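Local coordinates for putative Lipoprotein (Shewanella oneidensis, PDB 3U24) that is of unknown function but binds zinc and calcium ions and is probably related to zinc metallopeptidases, at residues A[472-483]-A[514-525]. Numbering follows the deposited sequence.
Sequences VICNTILDYSIH and ATLSQVQLTSYY. With ACY (acetic acid), chain Q.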
ATOM      1  N   VAL A 472      10.004   1.278 -10.069  1.00 25.15           N
ATOM      2  CA  VAL A 472       9.443   2.361  -9.294  1.00 25.01           C
ATOM      3  C   VAL A 472       9.204   3.598 -10.177  1.00 23.70           C
ATOM      4  O   VAL A 472       8.124   4.192 -10.149  1.00 23.78           O
ATOM      5  CB  VAL A 472      10.378   2.630  -8.092  1.00 26.04           C
ATOM      6  CG1 VAL A 472      10.064   3.935  -7.455  1.00 25.93           C
ATOM      7  CG2 VAL A 472      10.217   1.460  -7.114  1.00 26.92           C
ATOM      8  N   ILE A 473      10.182   3.911 -11.009  1.00 22.14           N
ATOM      9  CA  ILE A 473      10.094   5.010 -11.963  1.00 22.58           C
ATOM     10  C   ILE A 473       8.936   4.756 -12.962  1.00 22.76           C
ATOM     11  O   ILE A 473       8.043   5.621 -13.135  1.00 20.87           O
ATOM     12  CB  ILE A 473      11.444   5.214 -12.713  1.00 22.47           C
ATOM     13  CG1 ILE A 473      12.586   5.542 -11.703  1.00 22.42           C
ATOM     14  CG2 ILE A 473      11.325   6.312 -13.750  1.00 21.94           C
ATOM     15  CD1 ILE A 473      13.990   5.513 -12.314  1.00 22.72           C
ATOM     16  N   CYS A 474       8.941   3.575 -13.585  1.00 22.76           N
ATOM     17  CA  CYS A 474       7.923   3.255 -14.562  1.00 23.94           C
ATOM     18  C   CYS A 474       6.530   3.065 -13.961  1.00 22.97           C
ATOM     19  O   CYS A 474       5.534   3.280 -14.653  1.00 23.90           O
ATOM     20  CB  CYS A 474       8.338   2.079 -15.454  1.00 26.04           C
ATOM     21  SG  CYS A 474       9.835   2.437 -16.453  1.00 31.31           S
ATOM     22  N   ASN A 475       6.427   2.731 -12.682  1.00 22.17           N
ATOM     23  CA  ASN A 475       5.106   2.718 -12.018  1.00 21.73           C
ATOM     24  C   ASN A 475       4.442   4.100 -12.078  1.00 21.46           C
ATOM     25  O   ASN A 475       3.223   4.182 -12.260  1.00 20.36           O
ATOM     26  CB  ASN A 475       5.193   2.319 -10.537  1.00 22.36           C
ATOM     27  CG  ASN A 475       5.255   0.808 -10.314  1.00 23.76           C
ATOM     28  OD1 ASN A 475       5.029  -0.011 -11.210  1.00 23.87           O
ATOM     29  ND2 ASN A 475       5.518   0.439  -9.068  1.00 24.97           N
ATOM     30  N   THR A 476       5.251   5.164 -11.900  1.00 20.66           N
ATOM     31  CA  THR A 476       4.798   6.540 -11.922  1.00 20.87           C
ATOM     32  C   THR A 476       4.421   6.964 -13.328  1.00 21.04           C
ATOM     33  O   THR A 476       3.355   7.529 -13.543  1.00 21.31           O
ATOM     34  CB  THR A 476       5.870   7.501 -11.323  1.00 21.00           C
ATOM     35  OG1 THR A 476       5.935   7.258  -9.932  1.00 22.06           O
ATOM     36  CG2 THR A 476       5.552   8.980 -11.529  1.00 20.15           C
ATOM     37  N   ILE A 477       5.286   6.687 -14.282  1.00 21.37           N
ATOM     38  CA  ILE A 477       4.986   6.964 -15.699  1.00 21.38           C
ATOM     39  C   ILE A 477       3.657   6.314 -16.131  1.00 21.82           C
ATOM     40  O   ILE A 477       2.792   6.947 -16.763  1.00 23.30           O
ATOM     41  CB  ILE A 477       6.153   6.519 -16.589  1.00 21.35           C
ATOM     42  CG1 ILE A 477       7.386   7.324 -16.211  1.00 21.78           C
ATOM     43  CG2 ILE A 477       5.865   6.711 -18.080  1.00 21.72           C
ATOM     44  CD1 ILE A 477       8.626   6.938 -16.968  1.00 22.53           C
ATOM     45  N   LEU A 478       3.492   5.067 -15.765  1.00 21.54           N
ATOM     46  CA  LEU A 478       2.344   4.289 -16.155  1.00 22.15           C
ATOM     47  C   LEU A 478       1.075   4.854 -15.539  1.00 22.09           C
ATOM     48  O   LEU A 478       0.068   5.113 -16.241  1.00 21.49           O
ATOM     49  CB  LEU A 478       2.538   2.841 -15.701  1.00 22.60           C
ATOM     50  CG  LEU A 478       1.345   1.886 -15.868  1.00 24.17           C
ATOM     51  CD1 LEU A 478       1.395   1.287 -17.244  1.00 25.03           C
ATOM     52  CD2 LEU A 478       1.350   0.729 -14.872  1.00 24.55           C
ATOM     53  N   ASP A 479       1.111   5.067 -14.224  1.00 21.97           N
ATOM     54  CA  ASP A 479      -0.115   5.479 -13.539  1.00 22.70           C
ATOM     55  C   ASP A 479      -0.598   6.836 -14.064  1.00 22.35           C
ATOM     56  O   ASP A 479      -1.784   7.016 -14.376  1.00 21.56           O
ATOM     57  CB  ASP A 479       0.043   5.500 -12.029  1.00 23.50           C
ATOM     58  CG  ASP A 479      -1.301   5.633 -11.305  1.00 25.44           C
ATOM     59  OD1 ASP A 479      -2.070   4.626 -11.256  1.00 27.67           O
ATOM     60  OD2 ASP A 479      -1.569   6.736 -10.755  1.00 27.13           O
ATOM     61  N   TYR A 480       0.348   7.754 -14.214  1.00 21.73           N
ATOM     62  CA  TYR A 480       0.076   9.095 -14.681  1.00 21.42           C
ATOM     63  C   TYR A 480      -0.375   9.083 -16.124  1.00 21.53           C
ATOM     64  O   TYR A 480      -1.387   9.695 -16.464  1.00 21.03           O
ATOM     65  CB  TYR A 480       1.330   9.978 -14.508  1.00 21.57           C
ATOM     66  CG  TYR A 480       1.126  11.437 -14.858  1.00 22.39           C
ATOM     67  CD1 TYR A 480       0.597  12.331 -13.933  1.00 22.86           C
ATOM     68  CD2 TYR A 480       1.422  11.916 -16.123  1.00 23.04           C
ATOM     69  CE1 TYR A 480       0.384  13.687 -14.267  1.00 23.57           C
ATOM     70  CE2 TYR A 480       1.211  13.252 -16.467  1.00 23.61           C
ATOM     71  CZ  TYR A 480       0.712  14.145 -15.533  1.00 24.00           C
ATOM     72  OH  TYR A 480       0.512  15.489 -15.881  1.00 24.64           O
ATOM     73  N   SER A 481       0.369   8.386 -16.979  1.00 21.58           N
ATOM     74  CA  SER A 481       0.055   8.401 -18.406  1.00 22.30           C
ATOM     75  C   SER A 481      -1.309   7.792 -18.708  1.00 22.25           C
ATOM     76  O   SER A 481      -2.002   8.279 -19.570  1.00 22.54           O
ATOM     77  CB  SER A 481       1.159   7.765 -19.231  1.00 22.22           C
ATOM     78  OG  SER A 481       2.399   8.414 -18.921  1.00 22.67           O
ATOM     79  N   ILE A 482      -1.690   6.765 -17.973  1.00 22.33           N
ATOM     80  CA  ILE A 482      -2.990   6.119 -18.149  1.00 23.22           C
ATOM     81  C   ILE A 482      -4.134   7.075 -17.780  1.00 22.93           C
ATOM     82  O   ILE A 482      -5.047   7.273 -18.546  1.00 23.48           O
ATOM     83  CB  ILE A 482      -3.058   4.818 -17.306  1.00 23.72           C
ATOM     84  CG1 ILE A 482      -2.233   3.734 -17.991  1.00 24.55           C
ATOM     85  CG2 ILE A 482      -4.502   4.326 -17.120  1.00 24.75           C
ATOM     86  CD1 ILE A 482      -2.099   2.463 -17.158  1.00 24.09           C
ATOM     87  N   HIS A 483      -4.037   7.715 -16.630  1.00 22.42           N
ATOM     88  CA  HIS A 483      -5.113   8.541 -16.111  1.00 22.79           C
ATOM     89  C   HIS A 483      -5.162   9.956 -16.651  1.00 23.73           C
ATOM     90  O   HIS A 483      -6.233  10.572 -16.671  1.00 22.75           O
ATOM     91  CB  HIS A 483      -5.041   8.531 -14.607  1.00 21.96           C
ATOM     92  CG  HIS A 483      -5.479   7.235 -14.045  1.00 22.07           C
ATOM     93  ND1 HIS A 483      -6.766   6.852 -14.079  1.00 22.55           N
ATOM     94  CD2 HIS A 483      -4.763   6.160 -13.538  1.00 21.65           C
ATOM     95  CE1 HIS A 483      -6.865   5.617 -13.586  1.00 21.97           C
ATOM     96  NE2 HIS A 483      -5.648   5.204 -13.228  1.00 21.17           N
ATOM     97  N   ALA A 514      -3.546  -0.467 -12.576  1.00 26.95           N
ATOM     98  CA  ALA A 514      -3.701   0.942 -12.991  1.00 25.76           C
ATOM     99  C   ALA A 514      -5.085   1.259 -13.541  1.00 25.93           C
ATOM    100  O   ALA A 514      -5.501   2.416 -13.485  1.00 27.45           O
ATOM    101  CB  ALA A 514      -2.647   1.327 -14.005  1.00 24.54           C
ATOM    102  N   THR A 515      -5.796   0.264 -14.066  1.00 24.85           N
ATOM    103  CA  THR A 515      -7.139   0.478 -14.532  1.00 25.55           C
ATOM    104  C   THR A 515      -8.083   0.557 -13.350  1.00 25.46           C
ATOM    105  O   THR A 515      -9.119   1.201 -13.435  1.00 26.92           O
ATOM    106  CB  THR A 515      -7.646  -0.643 -15.479  1.00 27.81           C
ATOM    107  OG1 THR A 515      -7.742  -1.920 -14.792  1.00 29.78           O
ATOM    108  CG2 THR A 515      -6.745  -0.805 -16.674  1.00 28.20           C
ATOM    109  N   LEU A 516      -7.738  -0.097 -12.248  1.00 24.50           N
ATOM    110  CA  LEU A 516      -8.644  -0.220 -11.106  1.00 25.31           C
ATOM    111  C   LEU A 516      -8.324   0.728  -9.963  1.00 25.30           C
ATOM    112  O   LEU A 516      -9.159   0.994  -9.143  1.00 26.97           O
ATOM    113  CB  LEU A 516      -8.695  -1.687 -10.602  1.00 24.53           C
ATOM    114  CG  LEU A 516      -9.419  -2.661 -11.569  1.00 25.27           C
ATOM    115  CD1 LEU A 516      -9.227  -4.133 -11.169  1.00 24.63           C
ATOM    116  CD2 LEU A 516     -10.896  -2.314 -11.680  1.00 24.37           C
ATOM    117  N   SER A 517      -7.101   1.215  -9.910  1.00 25.95           N
ATOM    118  CA  SER A 517      -6.679   2.157  -8.883  1.00 25.88           C
ATOM    119  C   SER A 517      -5.959   3.340  -9.542  1.00 25.03           C
ATOM    120  O   SER A 517      -5.532   3.275 -10.712  1.00 26.50           O
ATOM    121  CB  SER A 517      -5.731   1.465  -7.909  1.00 26.24           C
ATOM    122  OG  SER A 517      -4.498   1.186  -8.556  1.00 26.96           O
ATOM    123  N   GLN A 518      -5.854   4.419  -8.790  1.00 23.96           N
ATOM    124  CA  GLN A 518      -5.226   5.653  -9.232  1.00 23.66           C
ATOM    125  C   GLN A 518      -4.323   6.163  -8.099  1.00 23.79           C
ATOM    126  O   GLN A 518      -4.666   5.965  -6.906  1.00 23.41           O
ATOM    127  CB  GLN A 518      -6.290   6.709  -9.532  1.00 23.38           C
ATOM    128  CG  GLN A 518      -7.484   6.183 -10.300  1.00 24.04           C
ATOM    129  CD  GLN A 518      -8.504   5.578  -9.381  1.00 23.57           C
ATOM    130  OE1 GLN A 518      -8.623   5.999  -8.255  1.00 24.03           O
ATOM    131  NE2 GLN A 518      -9.221   4.580  -9.847  1.00 23.22           N
ATOM    132  N   VAL A 519      -3.177   6.754  -8.483  1.00 22.89           N
ATOM    133  CA  VAL A 519      -2.256   7.461  -7.585  1.00 22.87           C
ATOM    134  C   VAL A 519      -1.385   6.538  -6.723  1.00 23.68           C
ATOM    135  O   VAL A 519      -0.166   6.744  -6.592  1.00 24.38           O
ATOM    136  CB  VAL A 519      -3.016   8.535  -6.758  1.00 22.82           C
ATOM    137  CG1 VAL A 519      -2.155   9.098  -5.669  1.00 22.87           C
ATOM    138  CG2 VAL A 519      -3.468   9.666  -7.684  1.00 22.80           C
ATOM    139  N   GLN A 520      -1.958   5.482  -6.166  1.00 24.05           N
ATOM    140  CA  GLN A 520      -1.186   4.608  -5.262  1.00 23.95           C
ATOM    141  C   GLN A 520       0.149   4.142  -5.876  1.00 22.99           C
ATOM    142  O   GLN A 520       1.167   4.034  -5.184  1.00 22.07           O
ATOM    143  CB  GLN A 520      -2.067   3.444  -4.763  1.00 24.99           C
ATOM    144  CG  GLN A 520      -1.439   2.570  -3.664  1.00 26.25           C
ATOM    145  CD  GLN A 520      -0.320   1.665  -4.192  1.00 26.23           C
ATOM    146  OE1 GLN A 520      -0.343   1.247  -5.351  1.00 25.68           O
ATOM    147  NE2 GLN A 520       0.695   1.417  -3.349  1.00 26.43           N
ATOM    148  N   LEU A 521       0.154   3.914  -7.185  1.00 24.18           N
ATOM    149  CA  LEU A 521       1.355   3.408  -7.899  1.00 23.60           C
ATOM    150  C   LEU A 521       2.478   4.421  -7.908  1.00 22.89           C
ATOM    151  O   LEU A 521       3.626   4.015  -7.991  1.00 22.83           O
ATOM    152  CB  LEU A 521       1.045   2.968  -9.338  1.00 23.81           C
ATOM    153  CG  LEU A 521       0.608   1.504  -9.426  1.00 25.27           C
ATOM    154  CD1 LEU A 521      -0.031   1.226 -10.790  1.00 24.65           C
ATOM    155  CD2 LEU A 521       1.793   0.577  -9.158  1.00 23.53           C
ATOM    156  N   THR A 522       2.171   5.713  -7.823  1.00 22.06           N
ATOM    157  CA  THR A 522       3.226   6.738  -7.743  1.00 22.67           C
ATOM    158  C   THR A 522       3.912   6.850  -6.357  1.00 22.67           C
ATOM    159  O   THR A 522       4.941   7.504  -6.222  1.00 22.49           O
ATOM    160  CB  THR A 522       2.696   8.148  -8.107  1.00 23.59           C
ATOM    161  OG1 THR A 522       1.847   8.613  -7.050  1.00 22.90           O
ATOM    162  CG2 THR A 522       1.901   8.129  -9.430  1.00 22.30           C
ATOM    163  N   SER A 523       3.378   6.181  -5.329  1.00 23.37           N
ATOM    164  CA  SER A 523       3.775   6.462  -3.959  1.00 23.05           C
ATOM    165  C   SER A 523       5.244   6.144  -3.735  1.00 23.62           C
ATOM    166  O   SER A 523       5.969   6.889  -3.034  1.00 23.10           O
ATOM    167  CB  SER A 523       2.848   5.753  -2.942  1.00 24.34           C
ATOM    168  OG  SER A 523       2.872   4.343  -3.042  1.00 25.72           O
ATOM    169  N   TYR A 524       5.699   5.075  -4.377  1.00 23.12           N
ATOM    170  CA  TYR A 524       7.062   4.583  -4.182  1.00 22.88           C
ATOM    171  C   TYR A 524       8.075   5.604  -4.648  1.00 21.80           C
ATOM    172  O   TYR A 524       9.000   5.977  -3.896  1.00 21.20           O
ATOM    173  CB  TYR A 524       7.283   3.266  -4.900  1.00 24.39           C
ATOM    174  CG  TYR A 524       6.185   2.282  -4.636  1.00 26.53           C
ATOM    175  CD1 TYR A 524       5.031   2.283  -5.434  1.00 27.16           C
ATOM    176  CD2 TYR A 524       6.284   1.354  -3.610  1.00 27.61           C
ATOM    177  CE1 TYR A 524       4.005   1.408  -5.199  1.00 28.96           C
ATOM    178  CE2 TYR A 524       5.249   0.465  -3.355  1.00 27.93           C
ATOM    179  CZ  TYR A 524       4.130   0.490  -4.150  1.00 28.75           C
ATOM    180  OH  TYR A 524       3.088  -0.357  -3.947  1.00 29.13           O
ATOM    181  N   TYR A 525       7.903   6.082  -5.872  1.00 20.27           N
ATOM    182  CA  TYR A 525       8.869   6.994  -6.449  1.00 19.90           C
ATOM    183  C   TYR A 525       8.763   8.389  -5.812  1.00 19.62           C
ATOM    184  O   TYR A 525       9.753   9.074  -5.636  1.00 18.59           O
ATOM    185  CB  TYR A 525       8.648   7.100  -7.946  1.00 19.77           C
ATOM    186  CG  TYR A 525       9.602   8.005  -8.646  1.00 19.88           C
ATOM    187  CD1 TYR A 525      10.947   7.708  -8.717  1.00 20.29           C
ATOM    188  CD2 TYR A 525       9.149   9.146  -9.274  1.00 20.87           C
ATOM    189  CE1 TYR A 525      11.833   8.546  -9.360  1.00 20.94           C
ATOM    190  CE2 TYR A 525      10.008   9.976  -9.960  1.00 21.24           C
ATOM    191  CZ  TYR A 525      11.342   9.658 -10.006  1.00 21.65           C
ATOM    192  OH  TYR A 525      12.175  10.533 -10.637  1.00 23.90           O
TER
HETATM  193  C   ACY Q 601     -11.146   3.900  -6.864  1.00 42.68           C
HETATM  194  O   ACY Q 601     -10.948   2.977  -7.698  1.00 41.69           O
HETATM  195  OXT ACY Q 601     -10.246   4.719  -6.501  1.00 45.54           O
HETATM  196  CH3 ACY Q 601     -12.491   4.006  -6.227  1.00 37.79           C
HETATM  197  O   HOH W   1       6.245   4.847  -8.225  1.00 20.05           O
HETATM  198  O   HOH W   2      -2.379   3.456  -8.612  1.00 23.66           O
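His483 spends one N-H on two backbone carbonyls: NE2 lies 2.8 Å from Ala514 O, the carbonyl oxygen lying 28° out of the ring plane, and 3.2 Å from Ser517 O in a second, longer and slightly straighter bond. Across one face of the imidazole comes Gln518 CG, a CH-pi contact 3.8 Å from the ring centroid, while Ile482 CG2 backs the opposite face. As ND1 accepts from Ile241 N, both ring nitrogens are engaged and the ring's rotation is fixed. A phenylalanine in its place would probably leave the carbonyls of Ala514 and Ser517 without their shared donor, and the end of helix 504-516 and the loop after it less firmly tied.

One turn back, Asp479 holds the same loop. With CG anti to the backbone N (chi1 -168°), its OD2 takes Val519 N at 2.8 Å on the syn side and also bonds Tyr246; OD1 receives a water that bridges to Ser517 OG and Leu521 N. Further along, a second water links Val472 O and Thr476 OG1 to Leu521 O and Tyr525 N, and Val472 CG1 packs 3.5 Å from Tyr525 CB.

Helix 459-485 thus carries the break between helices 504-516 and 523-542 along its flank, a buried helix-loop-helix packing whose far end brings Tyr524 beside the zinc site of His408, His414 and Glu439.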